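Local coordinates for putative oxidoreductase FAD-binding subunit (Sulfolobus tokodaii, PDB 4ZOH), which binds flavin-adenine dinucleotide and probably serves as the electron-transferring flavoprotein subunit of a molybdopterin-dependent oxidoreductase of the CO dehydrogenase family, at residues B[74-79]-B[103-108]; B[90-95]-B[117-122]; B[113-118]-B[149-154]; B[210-215]-B[245-250]. One frame throughout, in Å; residues are numbered along the deposited sequence.

Interaction 1 (B[74-79]-B[103-108]); sequences LTTHYN and MGTIGG. With FAD (flavin-adenine dinucleotide), chain H.
The imidazole of His77 lies flat against the backbone of Gly104, whose carbonyl O stands 3.4 Å above the ring plane of His77, over its centre; Gly104 C and Thr105 N extend the cover across the same face. Next to this ring two helix N-caps, Thr76 and Thr105, come together through a single beta bridge in the FAD-binding domain of the molybdopterin dehydrogenase family. Two backbone bonds make the bridge: Ile106 N gives its hydrogen to Thr75 O over 3.1 Å, almost straight on, and His77 N gives its own to Gly104 O at 2.9 Å. The imidazole is gripped at both nitrogens, for ND1 pairs with Tyr119 OH while NE2 hydrogen-bonds to FAD O2' at 2.9 Å. Gly104 has no side chain, and a CB there would run into His77 NE2, so the close seating of ring on peptide depends on its absence. Thr76 OG1 accepts from Asn79 N and caps one helix. Thr105 does the same for the other through Gly108 N, its hydroxyl tucked between backbone N and carbonyl carbon (chi1 76°). The same hydroxyl reaches the cofactor, and the start of helix 106-112, with Gly108 beside FAD O5', faces the pyrophosphate; the helix dipole would probably help to offset the phosphate charge. One phosphate oxygen takes two bonds from the same residue: FAD O1P lies 2.7 Å from Thr105 OG1 and 2.9 Å from Thr105 N.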
# COMPACT_ATOMS: atom_id res chain seq x y z
N LEU B 74 42.68 -2.13 -13.44
CA LEU B 74 41.44 -2.22 -12.68
C LEU B 74 41.67 -1.76 -11.25
O LEU B 74 40.72 -1.76 -10.47
CB LEU B 74 40.82 -3.62 -12.70
CG LEU B 74 40.05 -4.11 -13.93
CD1 LEU B 74 39.28 -5.34 -13.52
CD2 LEU B 74 39.10 -3.11 -14.53
N THR B 75 42.88 -1.30 -10.93
CA THR B 75 43.17 -0.75 -9.59
C THR B 75 42.40 0.51 -9.39
O THR B 75 42.35 1.39 -10.29
CB THR B 75 44.67 -0.51 -9.41
OG1 THR B 75 45.33 -1.56 -10.09
CG2 THR B 75 45.11 -0.56 -7.93
N THR B 76 41.73 0.56 -8.24
CA THR B 76 40.80 1.65 -7.93
C THR B 76 41.57 2.86 -7.36
O THR B 76 42.69 2.72 -6.79
CB THR B 76 39.77 1.22 -6.88
OG1 THR B 76 40.44 0.95 -5.65
CG2 THR B 76 38.87 -0.05 -7.34
N HIS B 77 40.93 4.01 -7.43
CA HIS B 77 41.43 5.25 -6.83
C HIS B 77 41.80 5.06 -5.40
O HIS B 77 42.87 5.54 -4.90
CB HIS B 77 40.41 6.43 -6.95
CG HIS B 77 39.87 6.64 -8.35
ND1 HIS B 77 40.64 6.43 -9.48
CD2 HIS B 77 38.65 7.00 -8.80
CE1 HIS B 77 39.94 6.70 -10.56
NE2 HIS B 77 38.72 7.03 -10.19
N TYR B 78 40.90 4.36 -4.71
CA TYR B 78 41.09 4.18 -3.27
C TYR B 78 42.41 3.43 -3.02
O TYR B 78 43.18 3.83 -2.14
CB TYR B 78 39.91 3.43 -2.60
CG TYR B 78 40.17 3.04 -1.15
CD1 TYR B 78 39.89 3.92 -0.12
CD2 TYR B 78 40.68 1.76 -0.81
CE1 TYR B 78 40.10 3.56 1.20
CE2 TYR B 78 40.90 1.39 0.52
CZ TYR B 78 40.60 2.29 1.52
OH TYR B 78 40.77 1.95 2.83
N ASN B 79 42.63 2.36 -3.77
CA ASN B 79 43.82 1.51 -3.50
C ASN B 79 45.12 2.23 -3.90
O ASN B 79 46.06 2.20 -3.16
CB ASN B 79 43.74 0.15 -4.22
CG ASN B 79 42.77 -0.80 -3.53
OD1 ASN B 79 42.62 -0.81 -2.32
ND2 ASN B 79 42.11 -1.60 -4.32
N MET B 103 35.26 2.91 -6.29
CA MET B 103 34.94 2.15 -7.51
C MET B 103 35.69 2.55 -8.74
O MET B 103 36.00 1.70 -9.56
CB MET B 103 33.45 2.26 -7.86
CG MET B 103 32.54 1.73 -6.75
SD MET B 103 32.43 -0.06 -6.90
CE MET B 103 31.26 -0.16 -8.25
N GLY B 104 35.93 3.84 -8.90
CA GLY B 104 36.65 4.31 -10.07
C GLY B 104 38.02 3.66 -10.23
O GLY B 104 38.70 3.42 -9.24
N THR B 105 38.41 3.38 -11.47
CA THR B 105 39.74 2.80 -11.73
C THR B 105 40.64 3.70 -12.60
O THR B 105 40.15 4.51 -13.42
CB THR B 105 39.65 1.42 -12.40
OG1 THR B 105 39.30 1.63 -13.79
CG2 THR B 105 38.55 0.48 -11.65
N ILE B 106 41.96 3.54 -12.42
CA ILE B 106 42.98 4.29 -13.24
C ILE B 106 42.82 3.97 -14.74
O ILE B 106 42.81 4.90 -15.53
CB ILE B 106 44.46 4.06 -12.79
CG1 ILE B 106 45.45 4.94 -13.63
CG2 ILE B 106 44.80 2.58 -12.81
CD1 ILE B 106 46.79 5.14 -12.96
N GLY B 107 42.61 2.71 -15.10
CA GLY B 107 42.34 2.34 -16.53
C GLY B 107 41.13 3.06 -17.12
O GLY B 107 41.16 3.55 -18.26
N GLY B 108 40.05 3.17 -16.34
CA GLY B 108 38.82 3.81 -16.88
C GLY B 108 38.98 5.33 -16.89
O GLY B 108 38.41 5.97 -17.73
PA FAD H . 34.21 3.38 -16.50
O1A FAD H . 33.14 4.39 -16.25
O2A FAD H . 33.97 1.95 -16.29
O5B FAD H . 34.70 3.51 -17.98
C5B FAD H . 34.98 4.83 -18.54
C4B FAD H . 35.45 4.65 -20.09
O4B FAD H . 36.63 3.77 -20.24
C3B FAD H . 34.35 3.92 -20.84
O3B FAD H . 34.24 4.46 -22.13
C2B FAD H . 34.77 2.43 -20.84
O2B FAD H . 34.24 1.67 -21.93
C1B FAD H . 36.25 2.54 -21.01
N9A FAD H . 37.16 1.69 -20.26
C8A FAD H . 37.14 1.39 -18.96
N7A FAD H . 38.23 0.64 -18.66
C5A FAD H . 38.93 0.48 -19.80
C6A FAD H . 40.14 -0.18 -20.13
N6A FAD H . 40.81 -0.78 -19.15
N1A FAD H . 40.58 -0.17 -21.40
C2A FAD H . 39.94 0.51 -22.38
N3A FAD H . 38.79 1.13 -22.10
C4A FAD H . 38.26 1.14 -20.82
N1 FAD H . 37.36 11.96 -11.92
C2 FAD H . 38.42 12.83 -11.66
O2 FAD H . 39.45 12.70 -12.28
N3 FAD H . 38.31 13.81 -10.73
C4 FAD H . 37.15 13.98 -10.04
O4 FAD H . 37.12 14.85 -9.16
C4X FAD H . 36.06 13.13 -10.31
N5 FAD H . 34.89 13.29 -9.60
C5X FAD H . 33.79 12.44 -9.91
C6 FAD H . 32.59 12.66 -9.23
C7 FAD H . 31.49 11.82 -9.48
C7M FAD H . 30.20 12.12 -8.69
C8 FAD H . 31.59 10.79 -10.43
C8M FAD H . 30.41 9.84 -10.78
C9 FAD H . 32.79 10.60 -11.15
C9A FAD H . 33.89 11.41 -10.87
N10 FAD H . 35.11 11.26 -11.56
C10 FAD H . 36.17 12.12 -11.25
C1' FAD H . 35.30 10.23 -12.58
C2' FAD H . 35.78 8.91 -11.96
O2' FAD H . 37.16 9.07 -11.57
C3' FAD H . 35.59 7.69 -12.91
O3' FAD H . 35.75 6.54 -12.09
C4' FAD H . 36.61 7.64 -14.04
O4' FAD H . 36.58 8.89 -14.73
C5' FAD H . 36.32 6.49 -15.03
O5' FAD H . 36.88 5.30 -14.43
P FAD H . 35.99 4.01 -14.24
O1P FAD H . 36.88 2.89 -13.86
O2P FAD H . 34.84 4.30 -13.35
O3P FAD H . 35.55 3.83 -15.75

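Interaction 2 (B[90-95]-B[117-122]); sequences ETASNI and ADYPAA. With FAD (flavin-adenine dinucleotide), chain H.
Ile95 lays its terminal methyl over a face of the Tyr119 ring, CD1 standing 3.8 Å from the ring centroid and 19° off the normal, a CH-pi contact with the isoleucine side chain running roughly perpendicular to the tyrosine. The branch at CB divides the work of the isoleucine: CG1 leads to the tyrosine, while CG2, anti to the backbone N (CG1 at chi1 -69°), meets the cofactor, 3.5 Å from FAD O2'. Ala92 CB comes obliquely to the phenol, 3.7 Å from Tyr119 CE1, the hydroxyl beyond being the one paired with His77. Farther along, Thr91 turns CG2 onto Asp118 CB at 3.9 Å, and its OG1, which bonds to Leu87 O, rests against Ala122 CB. Asp118 holds the flavin by its pyrimidine edge: its backbone N donates to FAD O2 over 3.0 Å, and FAD N3 donates to Asp118 OD2 at 3.1 Å. The carboxylate is buried yet well supplied, since Lys178 forms a salt bridge with OD2 and Tyr176 OH bonds to OD1. Helix 88-93 and helix 119-125 are thus pressed together beside the flavin, with strand 173-179 contributing Tyr176 and Lys178, and helix 77-81 touching both Ala92 and Tyr119.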
# COMPACT_ATOMS: atom_id res chain seq x y z
N GLU B 90 48.76 10.65 -3.77
CA GLU B 90 48.09 11.84 -3.29
C GLU B 90 47.08 12.38 -4.34
O GLU B 90 45.99 12.80 -3.97
CB GLU B 90 49.10 12.88 -2.90
CG GLU B 90 48.52 14.23 -2.50
CD GLU B 90 49.61 15.22 -2.17
OE1 GLU B 90 50.56 14.80 -1.48
OE2 GLU B 90 49.53 16.39 -2.60
N THR B 91 47.43 12.33 -5.62
CA THR B 91 46.55 12.76 -6.68
C THR B 91 45.25 11.91 -6.68
O THR B 91 44.18 12.48 -6.76
CB THR B 91 47.22 12.62 -8.06
OG1 THR B 91 48.39 13.43 -8.04
CG2 THR B 91 46.32 13.14 -9.19
N ALA B 92 45.38 10.58 -6.61
CA ALA B 92 44.20 9.66 -6.55
C ALA B 92 43.26 10.02 -5.41
O ALA B 92 42.04 10.00 -5.62
CB ALA B 92 44.65 8.22 -6.40
N SER B 93 43.84 10.38 -4.24
CA SER B 93 43.14 10.88 -3.04
C SER B 93 42.17 12.02 -3.27
O SER B 93 41.25 12.25 -2.46
CB SER B 93 44.18 11.39 -2.03
OG SER B 93 44.79 10.26 -1.40
N ASN B 94 42.52 12.86 -4.22
CA ASN B 94 41.71 14.02 -4.53
C ASN B 94 40.52 13.73 -5.43
O ASN B 94 39.69 14.58 -5.61
CB ASN B 94 42.58 15.05 -5.29
CG ASN B 94 43.46 15.84 -4.35
OD1 ASN B 94 43.04 16.89 -3.87
ND2 ASN B 94 44.65 15.31 -4.06
N ILE B 95 40.48 12.56 -6.06
CA ILE B 95 39.44 12.30 -7.06
C ILE B 95 38.05 12.25 -6.41
O ILE B 95 37.89 11.68 -5.31
CB ILE B 95 39.71 11.00 -7.84
CG1 ILE B 95 40.93 11.17 -8.72
CG2 ILE B 95 38.49 10.62 -8.71
CD1 ILE B 95 41.45 9.85 -9.32
N ALA B 117 40.11 15.79 -15.47
CA ALA B 117 40.55 14.67 -14.58
C ALA B 117 41.78 15.00 -13.75
O ALA B 117 42.65 15.80 -14.17
CB ALA B 117 40.84 13.39 -15.39
N ASP B 118 41.90 14.33 -12.61
CA ASP B 118 43.09 14.48 -11.77
C ASP B 118 44.34 13.75 -12.30
O ASP B 118 45.40 14.40 -12.49
CB ASP B 118 42.77 14.16 -10.31
CG ASP B 118 41.79 15.13 -9.74
OD1 ASP B 118 41.99 16.37 -10.00
OD2 ASP B 118 40.79 14.67 -9.06
N TYR B 119 44.21 12.47 -12.63
CA TYR B 119 45.40 11.66 -12.92
C TYR B 119 46.33 12.27 -14.00
O TYR B 119 47.53 12.22 -13.83
CB TYR B 119 45.09 10.24 -13.33
CG TYR B 119 44.67 9.28 -12.24
CD1 TYR B 119 45.38 9.17 -11.04
CD2 TYR B 119 43.56 8.42 -12.46
CE1 TYR B 119 44.99 8.24 -10.07
CE2 TYR B 119 43.17 7.50 -11.52
CZ TYR B 119 43.88 7.41 -10.33
OH TYR B 119 43.42 6.53 -9.39
N PRO B 120 45.77 12.78 -15.12
CA PRO B 120 46.63 13.22 -16.24
C PRO B 120 47.64 14.29 -15.85
O PRO B 120 48.70 14.30 -16.40
CB PRO B 120 45.62 13.81 -17.26
CG PRO B 120 44.35 13.05 -16.99
CD PRO B 120 44.34 12.93 -15.48
N ALA B 121 47.31 15.15 -14.90
CA ALA B 121 48.30 16.10 -14.42
C ALA B 121 49.52 15.37 -13.82
O ALA B 121 50.65 15.73 -14.15
CB ALA B 121 47.72 17.09 -13.45
N ALA B 122 49.27 14.40 -12.95
CA ALA B 122 50.33 13.57 -12.37
C ALA B 122 50.98 12.68 -13.43
O ALA B 122 52.18 12.55 -13.43
CB ALA B 122 49.86 12.74 -11.17
PA FAD H . 34.21 3.38 -16.50
O1A FAD H . 33.14 4.39 -16.25
O2A FAD H . 33.97 1.95 -16.29
O5B FAD H . 34.70 3.51 -17.98
C5B FAD H . 34.98 4.83 -18.54
C4B FAD H . 35.45 4.65 -20.09
O4B FAD H . 36.63 3.77 -20.24
C3B FAD H . 34.35 3.92 -20.84
O3B FAD H . 34.24 4.46 -22.13
C2B FAD H . 34.77 2.43 -20.84
O2B FAD H . 34.24 1.67 -21.93
C1B FAD H . 36.25 2.54 -21.01
N9A FAD H . 37.16 1.69 -20.26
C8A FAD H . 37.14 1.39 -18.96
N7A FAD H . 38.23 0.64 -18.66
C5A FAD H . 38.93 0.48 -19.80
C6A FAD H . 40.14 -0.18 -20.13
N6A FAD H . 40.81 -0.78 -19.15
N1A FAD H . 40.58 -0.17 -21.40
C2A FAD H . 39.94 0.51 -22.38
N3A FAD H . 38.79 1.13 -22.10
C4A FAD H . 38.26 1.14 -20.82
N1 FAD H . 37.36 11.96 -11.92
C2 FAD H . 38.42 12.83 -11.66
O2 FAD H . 39.45 12.70 -12.28
N3 FAD H . 38.31 13.81 -10.73
C4 FAD H . 37.15 13.98 -10.04
O4 FAD H . 37.12 14.85 -9.16
C4X FAD H . 36.06 13.13 -10.31
N5 FAD H . 34.89 13.29 -9.60
C5X FAD H . 33.79 12.44 -9.91
C6 FAD H . 32.59 12.66 -9.23
C7 FAD H . 31.49 11.82 -9.48
C7M FAD H . 30.20 12.12 -8.69
C8 FAD H . 31.59 10.79 -10.43
C8M FAD H . 30.41 9.84 -10.78
C9 FAD H . 32.79 10.60 -11.15
C9A FAD H . 33.89 11.41 -10.87
N10 FAD H . 35.11 11.26 -11.56
C10 FAD H . 36.17 12.12 -11.25
C1' FAD H . 35.30 10.23 -12.58
C2' FAD H . 35.78 8.91 -11.96
O2' FAD H . 37.16 9.07 -11.57
C3' FAD H . 35.59 7.69 -12.91
O3' FAD H . 35.75 6.54 -12.09
C4' FAD H . 36.61 7.64 -14.04
O4' FAD H . 36.58 8.89 -14.73
C5' FAD H . 36.32 6.49 -15.03
O5' FAD H . 36.88 5.30 -14.43
P FAD H . 35.99 4.01 -14.24
O1P FAD H . 36.88 2.89 -13.86
O2P FAD H . 34.84 4.30 -13.35
O3P FAD H . 35.55 3.83 -15.75

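Interaction 3 (B[113-118]-B[149-154]); sequences LDPSAD and DMFTPD. With FAD (flavin-adenine dinucleotide), chain H.
Phe151 and Asp114 run alongside each other in the same sense, the carboxylate turned steeply, by 76°, against the phenyl ring. They belong to two facing turns, a type I turn from Asp114 to Ala117 and the type II hairpin turn from Asp149 to Thr152 that joins strands 147-149 and 152-153. The phenyl ring meets the backbone of Asp114 through CE1, 3.6 Å from Asp114 CA, while Pro115 CD approaches obliquely at 3.7 Å from Phe151 CZ. Leu113 O lies over one ring face, toward its rim, and accepts from Phe151 N at 2.9 Å, the donor standing 40° above the carbonyl plane. Leu113 itself points into the hairpin, its CD1 methyl 3.5 Å from Asp149 O. The carboxylate of Asp114, with CG anti to the backbone N (chi1 -171°), leans forward over its own turn, where OD1 accepts from Ser116 N as an Asx turn. Trading this aspartate for an alanine would probably leave Ser116 N without that acceptor and take away the carboxylate flanking the Phe151 ring, with the backbone bond from Ala117 N to Asp114 O still closing the turn. On the hairpin side, Thr152 OG1 donates to Met150 O across 2.7 Å.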
# COMPACT_ATOMS: atom_id res chain seq x y z
N LEU B 113 39.31 10.11 -20.42
CA LEU B 113 39.98 11.39 -20.82
C LEU B 113 39.18 12.67 -20.68
O LEU B 113 39.22 13.55 -21.56
CB LEU B 113 40.59 11.34 -22.22
CG LEU B 113 41.87 10.53 -22.37
CD1 LEU B 113 42.37 10.79 -23.79
CD2 LEU B 113 42.95 10.92 -21.35
N ASP B 114 38.48 12.80 -19.56
CA ASP B 114 37.91 14.10 -19.25
C ASP B 114 39.06 15.11 -19.07
O ASP B 114 39.97 14.86 -18.29
CB ASP B 114 37.08 14.02 -17.97
CG ASP B 114 36.31 15.27 -17.73
OD1 ASP B 114 36.89 16.38 -17.51
OD2 ASP B 114 35.09 15.13 -17.79
N PRO B 115 39.00 16.26 -19.76
CA PRO B 115 40.10 17.22 -19.66
C PRO B 115 40.23 17.91 -18.30
O PRO B 115 41.16 18.74 -18.11
CB PRO B 115 39.77 18.25 -20.76
CG PRO B 115 38.29 18.17 -20.88
CD PRO B 115 37.94 16.72 -20.67
N SER B 116 39.33 17.61 -17.36
CA SER B 116 39.53 18.08 -15.98
C SER B 116 39.85 16.99 -15.00
O SER B 116 39.85 17.25 -13.83
CB SER B 116 38.31 18.83 -15.47
OG SER B 116 37.96 19.79 -16.41
N ALA B 117 40.11 15.79 -15.47
CA ALA B 117 40.55 14.67 -14.58
C ALA B 117 41.78 15.00 -13.75
O ALA B 117 42.65 15.80 -14.17
CB ALA B 117 40.84 13.39 -15.39
N ASP B 118 41.90 14.33 -12.61
CA ASP B 118 43.09 14.48 -11.77
C ASP B 118 44.34 13.75 -12.30
O ASP B 118 45.40 14.40 -12.49
CB ASP B 118 42.77 14.16 -10.31
CG ASP B 118 41.79 15.13 -9.74
OD1 ASP B 118 41.99 16.37 -10.00
OD2 ASP B 118 40.79 14.67 -9.06
N ASP B 149 43.32 13.62 -27.54
CA ASP B 149 42.51 14.87 -27.46
C ASP B 149 41.50 14.66 -26.30
O ASP B 149 41.41 13.55 -25.79
CB ASP B 149 41.79 15.13 -28.81
CG ASP B 149 41.27 16.57 -28.99
OD1 ASP B 149 41.29 17.46 -28.10
OD2 ASP B 149 40.76 16.82 -30.07
N MET B 150 40.79 15.69 -25.85
CA MET B 150 39.73 15.45 -24.87
C MET B 150 38.91 14.22 -25.31
O MET B 150 38.57 14.09 -26.49
CB MET B 150 38.84 16.67 -24.68
CG MET B 150 38.31 17.30 -25.96
SD MET B 150 37.37 18.70 -25.48
CE MET B 150 37.09 19.49 -27.08
N PHE B 151 38.70 13.28 -24.38
CA PHE B 151 37.81 12.12 -24.56
C PHE B 151 38.29 11.21 -25.68
O PHE B 151 37.55 10.32 -26.12
CB PHE B 151 36.33 12.57 -24.78
CG PHE B 151 35.78 13.44 -23.68
CD1 PHE B 151 35.48 12.90 -22.42
CD2 PHE B 151 35.53 14.82 -23.90
CE1 PHE B 151 34.98 13.72 -21.39
CE2 PHE B 151 35.04 15.64 -22.88
CZ PHE B 151 34.76 15.08 -21.62
N THR B 152 39.52 11.42 -26.14
CA THR B 152 40.02 10.68 -27.32
C THR B 152 41.35 9.96 -27.02
O THR B 152 42.42 10.49 -27.31
CB THR B 152 40.16 11.59 -28.55
OG1 THR B 152 39.04 12.47 -28.59
CG2 THR B 152 40.22 10.79 -29.87
N PRO B 153 41.26 8.75 -26.41
CA PRO B 153 42.43 7.92 -26.14
C PRO B 153 42.92 7.23 -27.41
O PRO B 153 42.18 7.17 -28.38
CB PRO B 153 41.87 6.86 -25.17
CG PRO B 153 40.45 6.70 -25.61
CD PRO B 153 40.01 8.10 -25.97
N ASP B 154 44.15 6.74 -27.39
CA ASP B 154 44.77 6.02 -28.52
C ASP B 154 44.46 4.55 -28.33
O ASP B 154 45.32 3.73 -27.90
CB ASP B 154 46.29 6.27 -28.55
CG ASP B 154 47.04 5.31 -29.49
OD1 ASP B 154 46.57 5.08 -30.62
OD2 ASP B 154 48.08 4.77 -29.07
PA FAD H . 34.21 3.38 -16.50
O1A FAD H . 33.14 4.39 -16.25
O2A FAD H . 33.97 1.95 -16.29
O5B FAD H . 34.70 3.51 -17.98
C5B FAD H . 34.98 4.83 -18.54
C4B FAD H . 35.45 4.65 -20.09
O4B FAD H . 36.63 3.77 -20.24
C3B FAD H . 34.35 3.92 -20.84
O3B FAD H . 34.24 4.46 -22.13
C2B FAD H . 34.77 2.43 -20.84
O2B FAD H . 34.24 1.67 -21.93
C1B FAD H . 36.25 2.54 -21.01
N9A FAD H . 37.16 1.69 -20.26
C8A FAD H . 37.14 1.39 -18.96
N7A FAD H . 38.23 0.64 -18.66
C5A FAD H . 38.93 0.48 -19.80
C6A FAD H . 40.14 -0.18 -20.13
N6A FAD H . 40.81 -0.78 -19.15
N1A FAD H . 40.58 -0.17 -21.40
C2A FAD H . 39.94 0.51 -22.38
N3A FAD H . 38.79 1.13 -22.10
C4A FAD H . 38.26 1.14 -20.82
N1 FAD H . 37.36 11.96 -11.92
C2 FAD H . 38.42 12.83 -11.66
O2 FAD H . 39.45 12.70 -12.28
N3 FAD H . 38.31 13.81 -10.73
C4 FAD H . 37.15 13.98 -10.04
O4 FAD H . 37.12 14.85 -9.16
C4X FAD H . 36.06 13.13 -10.31
N5 FAD H . 34.89 13.29 -9.60
C5X FAD H . 33.79 12.44 -9.91
C6 FAD H . 32.59 12.66 -9.23
C7 FAD H . 31.49 11.82 -9.48
C7M FAD H . 30.20 12.12 -8.69
C8 FAD H . 31.59 10.79 -10.43
C8M FAD H . 30.41 9.84 -10.78
C9 FAD H . 32.79 10.60 -11.15
C9A FAD H . 33.89 11.41 -10.87
N10 FAD H . 35.11 11.26 -11.56
C10 FAD H . 36.17 12.12 -11.25
C1' FAD H . 35.30 10.23 -12.58
C2' FAD H . 35.78 8.91 -11.96
O2' FAD H . 37.16 9.07 -11.57
C3' FAD H . 35.59 7.69 -12.91
O3' FAD H . 35.75 6.54 -12.09
C4' FAD H . 36.61 7.64 -14.04
O4' FAD H . 36.58 8.89 -14.73
C5' FAD H . 36.32 6.49 -15.03
O5' FAD H . 36.88 5.30 -14.43
P FAD H . 35.99 4.01 -14.24
O1P FAD H . 36.88 2.89 -13.86
O2P FAD H . 34.84 4.30 -13.35
O3P FAD H . 35.55 3.83 -15.75

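Interaction 4 (B[210-215]-B[245-250]); sequences TAVNNV and ESANPT
With CG anti to the carbonyl carbon (chi1 -56°) and the amide swung to chi2 -81°, Asn213 carries its OD1 across to the backbone of the facing loop, where it accepts from Asn248 N at 3.0 Å. The donor stands 47° above the carbonyl plane of that amide, so the bond is not directed at a lone pair. The same N-H also faces Val212 O at 2.9 Å, but the marked bend at the hydrogen makes this second bond a weak one. One donor is therefore shared between two acceptors offered by consecutive residues. The other branch of the amide adds little: Asn213 ND2 reaches Ser246 O only through a long, weak bond of 3.5 Å. An alanine in place of Asn213 would deprive Asn248 N of its better acceptor and would probably leave it dependent on the weak bond to Val212 O, with the two loops less firmly joined.

Beside the polar pairing runs an apolar strip. Val212 sets CG2 between its backbone N and carbonyl carbon, and from there the methyl meets Ala247 CB at 3.9 Å, while Val212 CB faces Pro249 CB at 4.1 Å. Val264 of helix 257-276 touches both Val212 and Ala247. A water extends the seam, donating to Ala211 O and accepting from Thr250 N at 3.1 Å. This is a loop-to-loop junction in the C-terminal domain of the CO dehydrogenase flavoprotein family, where the turn between strands 201-210 and 217-218 meets the connection from helix 233-243 to helix 257-276.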
# COMPACT_ATOMS: atom_id res chain seq x y z
N THR B 210 46.30 20.13 -15.44
CA THR B 210 45.03 19.63 -15.88
C THR B 210 43.94 20.69 -15.74
O THR B 210 44.07 21.69 -14.98
CB THR B 210 44.68 18.29 -15.19
OG1 THR B 210 43.56 17.69 -15.87
CG2 THR B 210 44.39 18.51 -13.70
N ALA B 211 42.87 20.45 -16.49
CA ALA B 211 41.63 21.27 -16.56
C ALA B 211 41.80 22.60 -17.23
O ALA B 211 40.86 23.43 -17.18
CB ALA B 211 40.96 21.43 -15.19
N VAL B 212 42.97 22.82 -17.82
CA VAL B 212 43.28 24.12 -18.46
C VAL B 212 43.66 24.01 -19.94
O VAL B 212 44.13 24.99 -20.54
CB VAL B 212 44.31 24.98 -17.64
CG1 VAL B 212 43.72 25.39 -16.29
CG2 VAL B 212 45.67 24.30 -17.43
N ASN B 213 43.48 22.83 -20.53
CA ASN B 213 43.72 22.54 -21.95
C ASN B 213 42.83 21.36 -22.31
O ASN B 213 42.22 20.80 -21.42
CB ASN B 213 45.18 22.12 -22.19
CG ASN B 213 46.18 23.14 -21.68
OD1 ASN B 213 46.45 24.13 -22.36
ND2 ASN B 213 46.71 22.91 -20.49
N ASN B 214 42.83 20.95 -23.57
CA ASN B 214 42.02 19.80 -24.02
C ASN B 214 42.59 18.50 -23.49
O ASN B 214 41.84 17.54 -23.24
CB ASN B 214 41.93 19.76 -25.56
CG ASN B 214 43.30 19.56 -26.21
OD1 ASN B 214 44.25 20.24 -25.86
ND2 ASN B 214 43.41 18.60 -27.13
N VAL B 215 43.93 18.46 -23.32
CA VAL B 215 44.61 17.34 -22.65
C VAL B 215 45.61 17.91 -21.66
O VAL B 215 45.84 19.12 -21.68
CB VAL B 215 45.31 16.34 -23.61
CG1 VAL B 215 44.30 15.66 -24.52
CG2 VAL B 215 46.45 17.01 -24.41
N GLU B 245 52.02 30.21 -19.16
CA GLU B 245 52.32 30.09 -20.58
C GLU B 245 51.78 28.81 -21.14
O GLU B 245 51.44 28.77 -22.33
CB GLU B 245 53.81 30.16 -20.88
CG GLU B 245 54.47 31.45 -20.41
CD GLU B 245 55.99 31.40 -20.46
OE1 GLU B 245 56.56 30.50 -21.13
OE2 GLU B 245 56.61 32.27 -19.82
N SER B 246 51.70 27.76 -20.33
CA SER B 246 51.19 26.46 -20.84
C SER B 246 49.65 26.29 -20.72
O SER B 246 49.13 25.28 -21.17
CB SER B 246 51.90 25.27 -20.22
OG SER B 246 53.27 25.56 -20.08
N ALA B 247 48.95 27.28 -20.14
CA ALA B 247 47.48 27.17 -19.88
C ALA B 247 46.69 27.80 -21.00
O ALA B 247 46.84 28.99 -21.25
CB ALA B 247 47.09 27.79 -18.54
N ASN B 248 45.84 27.02 -21.67
CA ASN B 248 44.90 27.53 -22.68
C ASN B 248 43.43 27.28 -22.23
O ASN B 248 42.71 26.56 -22.92
CB ASN B 248 45.26 26.87 -24.04
CG ASN B 248 44.48 27.43 -25.23
OD1 ASN B 248 43.83 28.47 -25.15
ND2 ASN B 248 44.56 26.72 -26.34
N PRO B 249 42.99 27.83 -21.07
CA PRO B 249 41.69 27.44 -20.49
C PRO B 249 40.43 28.04 -21.17
O PRO B 249 40.56 28.86 -22.05
CB PRO B 249 41.80 27.91 -19.05
CG PRO B 249 42.64 29.14 -19.15
CD PRO B 249 43.64 28.87 -20.23
N THR B 250 39.24 27.63 -20.70
CA THR B 250 37.94 27.83 -21.32
C THR B 250 37.05 28.47 -20.28
O THR B 250 37.10 28.07 -19.12
CB THR B 250 37.42 26.46 -21.81
OG1 THR B 250 38.37 25.93 -22.72
CG2 THR B 250 36.09 26.53 -22.52
O HOH W 1 39.43 25.23 -18.82

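From the N terminus, interaction 1 opens just after strand 68-72 and closes a largely helical loop at 103-108. Interaction 2 starts inside that loop, at 90-95, and ends beyond it at 117-122, so the two cross; His77 and Tyr119 join them directly. Interaction 3 begins on the residues where interaction 2 ends, sharing Ala117 and Asp118, and reaches forward past strands 129-134 and 137-142 to the hairpin at 149-154. Interaction 4 follows in series, closing a loop within the C-terminal domain. It is tied back to the FAD-binding part by Thr210, bonded to Ala117 O, and by Asn214, bonded to Asp149, so the contacts run from the cofactor toward the C-terminal helices.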